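Local structure of methyltransferase domain-containing protein (Serratia marcescens, 7CLU) at residues A[19-24]-A[59-64]; A[38-43]-A[53-58]; A[226-231]-A[255-260]. The protein transfers a methyl group from S-adenosyl-L-methionine to an oxygen of its substrate, as an O-methyltransferase involved in the pathway that makes prodigiosin. One frame throughout, in Å; residues are numbered along the deposited sequence.

Contacts 1 and 2 both use helix 51-63 in the N-terminal dimerisation domain, and their centres lie about 11 Å apart. Contact 1 joins that helix to helix 15-26, and contact 2, whose segments both fall between those of contact 1 in sequence, joins it to helix 40-47. Leu57 ties the two together, its side chain packing on Ala20 and Ala24. Contact 3 comes later in the chain, in the O-methyltransferase domain, where a loop that contributes to the S-adenosyl-L-homocysteine site meets helix 251-264. Its centre is about 44 Å from that of contact 1 and 53 Å from that of contact 2, so the core of the dimerisation domain and the cofactor end of the protein are well separated.

Contact 1: residues A[19-24]-A[59-64]; sequences KALTAA and IALRAM
Leu61 and Met64 of segment 59-64 pack against Ala20, Leu21 and Ala24 of helix 15-26, and no hydrogen bond crosses between the two segments. The axes of the two short helical segments approach to 10.3 Å, their directions 120° apart; Ala20, Ala24 and the larger Leu21 on one side meet Leu61 and Met64 on the other. Leu61 applies both branches of its fork: CD1 lies 3.8 Å from Ala24 CB, while CD2 sits a little further from the same methyl and 4.0 Å from Ala20 O. Met64 also divides its touch. Its SD rests 4.0 Å from Ala20 CB, and the bend at chi3 (61°) turns CE onto Leu21, 3.8 Å from Leu21 CG.

Polar contacts lie on the other side of helix 15-26, where Lys19 NZ forms a salt bridge with Asp100 and donates to the carbonyl of Gly108 of the second subunit, and Thr22 OG1 bonds to the same Asp100 carboxylate. The second subunit also packs on Leu21 and Met64 through its Gln11 and Glu286. This buried crossing, which no hydrogen bond spans, belongs to the core of the helix-turn-helix-related dimerisation domain of O-methyltransferases.

Contact 2: residues A[38-43]-A[53-58]; sequences ADAAHI and STEQLL
The methyl of Ala40 is set between two side chains one helical turn apart on the other helix, with CB 3.6 Å from both Glu55 CG and Leu58 CD1. The backbones come close here: the CA atoms of Ala40 and Glu55 are 5.2 Å apart, and Leu58 CD1 reaches Ala40 CA itself at 3.5 Å. With CG anti to the backbone N (chi1 -168°), Glu55 lays the aliphatic part of its extended chain alongside the methyl; its carboxylate is in a long, weak ion pair with Lys282 of the second subunit. Ile43 continues the apolar seam one turn further on. Its CD1 meets the Leu58 fork tip to tip, 3.8 Å from Leu58 CD2, while its CG2 faces Thr54 CG2 at 4.1 Å. The hydroxyl of Thr54 is engaged with the carbonyl of Pro50.

Helix 40-47 and helix 51-63, joined by a short turn, are consistent with the helix-turn-helix of a winged-helix domain, and the hairpin 68-70/73-75 fits the wing: its Tyr74 packs on Ala40, Ile43 and Leu58, and the backbone of Ala38 bonds to Tyr74.

Asp39 is the N-cap of helix 40-47. Its OD1 accepts from His42 N at 3.0 Å and again from His42 ND1 at 2.6 Å. The second donor comes to the syn side, 24° out of the carboxylate plane, and OD1 lies in the plane of the imidazole; the backbone bond caps the helix, and the ND1 bond holds the imidazole against the carboxylate.

Contact 3: residues A[226-231]-A[255-260]; sequences DVISGD and LTILRN
Asn260 lies against the turn 227-230 and has more of its surface buried there than any other residue of the two segments. Its ND2 donates to Val227 O at 2.8 Å with a nearly straight N-H...O angle of 170°; the acceptor lies close to the amide plane, whereas the donor is tilted 27° from the carbonyl plane. Ile228 O is also near, 2.7 Å from Asn260 ND2. The amide carbon rests on the bare CA of Gly230, with Asn260 CG to Gly230 CA 3.5 Å, and OD1 bonds to Arg263. A water donates to both Gly230 O and Asn260 O, adding a bridge between the backbones.

Ile257 supplies the apolar part. Its CG1 meets Ile228 CD1 at 3.8 Å, the two side chains crossing at a slant, and Val227 CB stands 4.4 Å from Ile257 CG2. Asp226 OD1 shapes the turn by accepting from Ile228 N, an Asx turn, and from Ser229 N, which makes it an Asx motif; Asp226 and Val227 are residues of the S-adenosyl-L-homocysteine site. The loop follows the edge strand 221-224 of the Rossmann-like sheet, and helix 251-264, which links the parallel strands 239-243 and 270-275, also packs on helix 307-316 through Leu255 and Leu258.

Contact 1: residues A[19-24]-A[59-64]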
loop_
_atom_site.group_PDB
_atom_site.type_symbol
_atom_site.label_atom_id
_atom_site.label_comp_id
_atom_site.label_asym_id
_atom_site.label_seq_id
_atom_site.Cartn_x
_atom_site.Cartn_y
_atom_site.Cartn_z
ATOM N N LYS A 19 5.534 -1.124 2.224
ATOM C CA LYS A 19 6.475 -0.861 3.312
ATOM C C LYS A 19 7.739 -1.704 3.207
ATOM O O LYS A 19 8.797 -1.274 3.689
ATOM C CB LYS A 19 5.803 -1.089 4.668
ATOM C CG LYS A 19 4.999 0.108 5.173
ATOM C CD LYS A 19 5.935 1.255 5.554
ATOM C CE LYS A 19 5.191 2.381 6.232
ATOM N NZ LYS A 19 6.123 3.323 6.923
ATOM N N ALA A 20 7.680 -2.892 2.586
ATOM C CA ALA A 20 8.934 -3.589 2.300
ATOM C C ALA A 20 9.825 -2.736 1.399
ATOM O O ALA A 20 11.029 -2.608 1.639
ATOM C CB ALA A 20 8.679 -4.960 1.660
ATOM N N LEU A 21 9.237 -2.108 0.382
ATOM C CA LEU A 21 10.018 -1.254 -0.507
ATOM C C LEU A 21 10.513 0.007 0.200
ATOM O O LEU A 21 11.700 0.346 0.103
ATOM C CB LEU A 21 9.195 -0.914 -1.749
ATOM C CG LEU A 21 9.067 -2.007 -2.824
ATOM C CD1 LEU A 21 8.001 -1.622 -3.852
ATOM C CD2 LEU A 21 10.407 -2.266 -3.553
ATOM N N THR A 22 9.626 0.734 0.909
ATOM C CA THR A 22 10.072 1.983 1.532
ATOM C C THR A 22 11.079 1.736 2.650
ATOM O O THR A 22 11.982 2.553 2.847
ATOM C CB THR A 22 8.898 2.818 2.078
ATOM O OG1 THR A 22 8.271 2.158 3.179
ATOM C CG2 THR A 22 7.848 3.134 0.981
ATOM N N ALA A 23 10.959 0.622 3.378
ATOM C CA ALA A 23 11.973 0.304 4.381
ATOM C C ALA A 23 13.327 0.032 3.722
ATOM O O ALA A 23 14.354 0.584 4.136
ATOM C CB ALA A 23 11.524 -0.886 5.228
ATOM N N ALA A 24 13.341 -0.807 2.684
ATOM C CA ALA A 24 14.579 -1.081 1.953
ATOM C C ALA A 24 15.225 0.198 1.435
ATOM O O ALA A 24 16.458 0.343 1.456
ATOM C CB ALA A 24 14.296 -2.031 0.794
ATOM N N ILE A 59 14.548 -11.712 1.622
ATOM C CA ILE A 59 13.723 -12.761 1.035
ATOM C C ILE A 59 12.452 -12.172 0.447
ATOM O O ILE A 59 12.014 -12.564 -0.638
ATOM C CB ILE A 59 13.406 -13.836 2.090
ATOM C CG1 ILE A 59 14.664 -14.623 2.460
ATOM C CG2 ILE A 59 12.299 -14.767 1.616
ATOM C CD1 ILE A 59 14.418 -15.618 3.622
ATOM N N ALA A 60 11.826 -11.237 1.169
ATOM C CA ALA A 60 10.645 -10.565 0.647
ATOM C C ALA A 60 10.968 -9.806 -0.634
ATOM O O ALA A 60 10.227 -9.895 -1.616
ATOM C CB ALA A 60 10.060 -9.612 1.707
ATOM N N LEU A 61 12.053 -9.021 -0.630
ATOM C CA LEU A 61 12.407 -8.268 -1.832
ATOM C C LEU A 61 12.730 -9.202 -2.987
ATOM O O LEU A 61 12.436 -8.892 -4.143
ATOM C CB LEU A 61 13.607 -7.349 -1.556
ATOM C CG LEU A 61 13.389 -6.261 -0.505
ATOM C CD1 LEU A 61 14.740 -5.673 -0.081
ATOM C CD2 LEU A 61 12.445 -5.198 -1.077
ATOM N N ARG A 62 13.329 -10.350 -2.695
ATOM C CA ARG A 62 13.574 -11.322 -3.759
ATOM C C ARG A 62 12.256 -11.870 -4.277
ATOM O O ARG A 62 12.021 -11.934 -5.492
ATOM C CB ARG A 62 14.455 -12.450 -3.225
ATOM C CG ARG A 62 14.344 -13.754 -4.015
ATOM C CD ARG A 62 14.854 -13.588 -5.450
ATOM N NE ARG A 62 14.773 -14.838 -6.195
ATOM C CZ ARG A 62 13.701 -15.253 -6.860
ATOM N NH1 ARG A 62 12.607 -14.518 -6.877
ATOM N NH2 ARG A 62 13.723 -16.416 -7.505
ATOM N N ALA A 63 11.366 -12.257 -3.350
ATOM C CA ALA A 63 10.093 -12.839 -3.758
ATOM C C ALA A 63 9.255 -11.839 -4.541
ATOM O O ALA A 63 8.433 -12.241 -5.371
ATOM C CB ALA A 63 9.324 -13.343 -2.526
ATOM N N MET A 64 9.461 -10.538 -4.306
ATOM C CA MET A 64 8.740 -9.492 -5.033
ATOM C C MET A 64 9.353 -9.176 -6.390
ATOM O O MET A 64 8.746 -8.426 -7.164
ATOM C CB MET A 64 8.675 -8.199 -4.197
ATOM C CG MET A 64 7.753 -8.258 -2.958
ATOM S SD MET A 64 8.056 -6.885 -1.825
ATOM C CE MET A 64 7.655 -5.530 -2.913
#

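Contact 2: residues A[38-43]-A[53-58]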
loop_
_atom_site.group_PDB
_atom_site.type_symbol
_atom_site.label_atom_id
_atom_site.label_comp_id
_atom_site.label_asym_id
_atom_site.label_seq_id
_atom_site.Cartn_x
_atom_site.Cartn_y
_atom_site.Cartn_z
ATOM N N ALA A 38 25.957 -10.456 -2.604
ATOM C CA ALA A 38 26.259 -10.752 -1.207
ATOM C C ALA A 38 25.116 -11.515 -0.549
ATOM O O ALA A 38 23.950 -11.357 -0.913
ATOM C CB ALA A 38 26.541 -9.472 -0.413
ATOM N N ASP A 39 25.464 -12.323 0.452
ATOM C CA ASP A 39 24.459 -13.071 1.189
ATOM C C ASP A 39 23.865 -12.207 2.296
ATOM O O ASP A 39 24.340 -11.106 2.588
ATOM C CB ASP A 39 25.043 -14.365 1.758
ATOM C CG ASP A 39 26.093 -14.131 2.854
ATOM O OD1 ASP A 39 26.247 -13.002 3.368
ATOM O OD2 ASP A 39 26.782 -15.113 3.213
ATOM N N ALA A 40 22.821 -12.738 2.932
ATOM C CA ALA A 40 22.061 -11.942 3.897
ATOM C C ALA A 40 22.927 -11.486 5.065
ATOM O O ALA A 40 22.781 -10.356 5.548
ATOM C CB ALA A 40 20.862 -12.738 4.399
ATOM N N ALA A 41 23.840 -12.340 5.535
ATOM C CA ALA A 41 24.591 -12.007 6.743
ATOM C C ALA A 41 25.521 -10.825 6.506
ATOM O O ALA A 41 25.695 -9.981 7.392
ATOM C CB ALA A 41 25.368 -13.230 7.242
ATOM N N HIS A 42 26.102 -10.730 5.305
ATOM C CA HIS A 42 27.025 -9.644 4.994
ATOM C C HIS A 42 26.300 -8.357 4.622
ATOM O O HIS A 42 26.789 -7.260 4.928
ATOM C CB HIS A 42 27.966 -10.075 3.868
ATOM C CG HIS A 42 28.948 -11.124 4.288
ATOM N ND1 HIS A 42 28.627 -12.464 4.344
ATOM C CD2 HIS A 42 30.234 -11.026 4.701
ATOM C CE1 HIS A 42 29.677 -13.149 4.761
ATOM N NE2 HIS A 42 30.665 -12.299 4.986
ATOM N N ILE A 43 25.149 -8.461 3.959
ATOM C CA ILE A 43 24.306 -7.280 3.801
ATOM C C ILE A 43 23.924 -6.729 5.170
ATOM O O ILE A 43 24.008 -5.519 5.414
ATOM C CB ILE A 43 23.062 -7.607 2.953
ATOM C CG1 ILE A 43 23.461 -8.076 1.563
ATOM C CG2 ILE A 43 22.108 -6.397 2.890
ATOM C CD1 ILE A 43 22.304 -8.594 0.754
ATOM N N SER A 53 16.474 -10.425 10.727
ATOM C CA SER A 53 15.465 -9.529 10.176
ATOM C C SER A 53 15.884 -8.980 8.819
ATOM O O SER A 53 15.039 -8.828 7.930
ATOM C CB SER A 53 15.179 -8.388 11.149
ATOM O OG SER A 53 16.359 -7.658 11.446
ATOM N N THR A 54 17.170 -8.639 8.651
ATOM C CA THR A 54 17.652 -8.265 7.321
ATOM C C THR A 54 17.347 -9.358 6.310
ATOM O O THR A 54 16.897 -9.068 5.193
ATOM C CB THR A 54 19.155 -7.969 7.329
ATOM O OG1 THR A 54 19.437 -6.910 8.250
ATOM C CG2 THR A 54 19.635 -7.545 5.910
ATOM N N GLU A 55 17.530 -10.627 6.706
ATOM C CA GLU A 55 17.241 -11.733 5.797
ATOM C C GLU A 55 15.758 -11.782 5.456
ATOM O O GLU A 55 15.387 -12.026 4.302
ATOM C CB GLU A 55 17.704 -13.076 6.393
ATOM C CG GLU A 55 17.662 -14.177 5.332
ATOM C CD GLU A 55 18.160 -15.552 5.792
ATOM O OE1 GLU A 55 18.367 -15.778 6.990
ATOM O OE2 GLU A 55 18.360 -16.415 4.915
ATOM N N GLN A 56 14.895 -11.490 6.435
ATOM C CA GLN A 56 13.460 -11.472 6.167
ATOM C C GLN A 56 13.109 -10.406 5.143
ATOM O O GLN A 56 12.267 -10.625 4.265
ATOM C CB GLN A 56 12.670 -11.245 7.460
ATOM C CG GLN A 56 12.554 -12.479 8.349
ATOM C CD GLN A 56 11.951 -12.154 9.708
ATOM O OE1 GLN A 56 12.600 -11.540 10.549
ATOM N NE2 GLN A 56 10.708 -12.557 9.923
ATOM N N LEU A 57 13.720 -9.229 5.261
ATOM C CA LEU A 57 13.487 -8.188 4.268
ATOM C C LEU A 57 14.028 -8.606 2.902
ATOM O O LEU A 57 13.368 -8.403 1.879
ATOM C CB LEU A 57 14.130 -6.884 4.736
ATOM C CG LEU A 57 13.935 -5.699 3.803
ATOM C CD1 LEU A 57 12.459 -5.492 3.476
ATOM C CD2 LEU A 57 14.559 -4.456 4.440
ATOM N N LEU A 58 15.206 -9.231 2.880
ATOM C CA LEU A 58 15.826 -9.636 1.616
ATOM C C LEU A 58 14.987 -10.676 0.892
ATOM O O LEU A 58 14.770 -10.576 -0.324
ATOM C CB LEU A 58 17.229 -10.176 1.878
ATOM C CG LEU A 58 18.225 -9.102 2.291
ATOM C CD1 LEU A 58 19.443 -9.782 2.881
ATOM C CD2 LEU A 58 18.585 -8.241 1.092
#

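Contact 3: residues A[226-231]-A[255-260]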
loop_
_atom_site.group_PDB
_atom_site.type_symbol
_atom_site.label_atom_id
_atom_site.label_comp_id
_atom_site.label_asym_id
_atom_site.label_seq_id
_atom_site.Cartn_x
_atom_site.Cartn_y
_atom_site.Cartn_z
ATOM N N ASP A 226 2.913 35.859 -6.844
ATOM C CA ASP A 226 2.084 35.055 -5.949
ATOM C C ASP A 226 0.754 34.822 -6.651
ATOM O O ASP A 226 -0.017 35.769 -6.832
ATOM C CB ASP A 226 1.883 35.777 -4.613
ATOM C CG ASP A 226 1.424 34.854 -3.487
ATOM O OD1 ASP A 226 0.500 34.020 -3.688
ATOM O OD2 ASP A 226 1.989 34.993 -2.379
ATOM N N VAL A 227 0.470 33.571 -7.018
ATOM C CA VAL A 227 -0.821 33.278 -7.633
ATOM C C VAL A 227 -1.966 33.434 -6.647
ATOM O O VAL A 227 -3.106 33.670 -7.059
ATOM C CB VAL A 227 -0.852 31.864 -8.242
ATOM C CG1 VAL A 227 -0.182 31.863 -9.571
ATOM C CG2 VAL A 227 -0.244 30.849 -7.285
ATOM N N ILE A 228 -1.715 33.248 -5.349
ATOM C CA ILE A 228 -2.808 33.332 -4.379
ATOM C C ILE A 228 -3.240 34.780 -4.187
ATOM O O ILE A 228 -4.405 35.131 -4.396
ATOM C CB ILE A 228 -2.411 32.685 -3.042
ATOM C CG1 ILE A 228 -2.181 31.182 -3.225
ATOM C CG2 ILE A 228 -3.476 32.967 -1.983
ATOM C CD1 ILE A 228 -3.308 30.469 -3.952
ATOM N N SER A 229 -2.308 35.645 -3.787
ATOM C CA SER A 229 -2.672 37.048 -3.653
ATOM C C SER A 229 -2.924 37.692 -5.005
ATOM O O SER A 229 -3.532 38.764 -5.057
ATOM C CB SER A 229 -1.594 37.833 -2.890
ATOM O OG SER A 229 -0.355 37.839 -3.575
ATOM N N GLY A 230 -2.468 37.072 -6.094
ATOM C CA GLY A 230 -2.716 37.607 -7.417
ATOM C C GLY A 230 -1.713 38.632 -7.875
ATOM O O GLY A 230 -1.910 39.246 -8.927
ATOM N N ASP A 231 -0.644 38.834 -7.117
ATOM C CA ASP A 231 0.452 39.716 -7.483
ATOM C C ASP A 231 1.297 38.995 -8.538
ATOM O O ASP A 231 2.231 38.258 -8.225
ATOM C CB ASP A 231 1.246 40.070 -6.235
ATOM C CG ASP A 231 2.517 40.808 -6.540
ATOM O OD1 ASP A 231 2.530 41.588 -7.518
ATOM O OD2 ASP A 231 3.504 40.605 -5.797
ATOM N N LEU A 255 -10.720 28.672 -8.604
ATOM C CA LEU A 255 -11.331 29.821 -9.264
ATOM C C LEU A 255 -10.562 31.103 -8.959
ATOM O O LEU A 255 -10.350 31.936 -9.850
ATOM C CB LEU A 255 -12.787 29.941 -8.819
ATOM C CG LEU A 255 -13.886 30.206 -9.832
ATOM C CD1 LEU A 255 -13.902 29.100 -10.888
ATOM C CD2 LEU A 255 -15.223 30.296 -9.113
ATOM N N THR A 256 -10.132 31.272 -7.705
ATOM C CA THR A 256 -9.389 32.473 -7.330
ATOM C C THR A 256 -8.061 32.550 -8.075
ATOM O O THR A 256 -7.702 33.597 -8.632
ATOM C CB THR A 256 -9.154 32.495 -5.819
ATOM O OG1 THR A 256 -10.409 32.627 -5.137
ATOM C CG2 THR A 256 -8.240 33.636 -5.453
ATOM N N ILE A 257 -7.315 31.439 -8.087
ATOM C CA ILE A 257 -6.059 31.370 -8.834
ATOM C C ILE A 257 -6.287 31.722 -10.299
ATOM O O ILE A 257 -5.542 32.514 -10.891
ATOM C CB ILE A 257 -5.444 29.965 -8.695
ATOM C CG1 ILE A 257 -4.901 29.741 -7.280
ATOM C CG2 ILE A 257 -4.379 29.771 -9.730
ATOM C CD1 ILE A 257 -4.860 28.283 -6.866
ATOM N N LEU A 258 -7.314 31.123 -10.910
ATOM C CA LEU A 258 -7.544 31.302 -12.336
ATOM C C LEU A 258 -7.988 32.727 -12.644
ATOM O O LEU A 258 -7.572 33.313 -13.653
ATOM C CB LEU A 258 -8.589 30.310 -12.829
ATOM C CG LEU A 258 -8.246 28.812 -12.932
ATOM C CD1 LEU A 258 -9.526 28.042 -13.183
ATOM C CD2 LEU A 258 -7.235 28.563 -14.055
ATOM N N ARG A 259 -8.845 33.290 -11.791
ATOM C CA ARG A 259 -9.219 34.690 -11.939
ATOM C C ARG A 259 -8.013 35.595 -11.726
ATOM O O ARG A 259 -7.852 36.604 -12.419
ATOM C CB ARG A 259 -10.348 35.031 -10.960
ATOM C CG ARG A 259 -11.713 34.481 -11.368
ATOM C CD ARG A 259 -12.863 35.248 -10.701
ATOM N NE ARG A 259 -12.945 34.956 -9.277
ATOM C CZ ARG A 259 -13.861 34.159 -8.733
ATOM N NH1 ARG A 259 -14.777 33.591 -9.509
ATOM N NH2 ARG A 259 -13.868 33.938 -7.417
ATOM N N ASN A 260 -7.138 35.237 -10.781
ATOM C CA ASN A 260 -5.946 36.049 -10.539
ATOM C C ASN A 260 -5.039 36.072 -11.760
ATOM O O ASN A 260 -4.515 37.130 -12.134
ATOM C CB ASN A 260 -5.182 35.527 -9.317
ATOM C CG ASN A 260 -5.799 35.973 -8.000
ATOM O OD1 ASN A 260 -6.678 36.834 -7.978
ATOM N ND2 ASN A 260 -5.338 35.387 -6.897
HETATM O O HOH W 1 -3.958 39.312 -10.625
#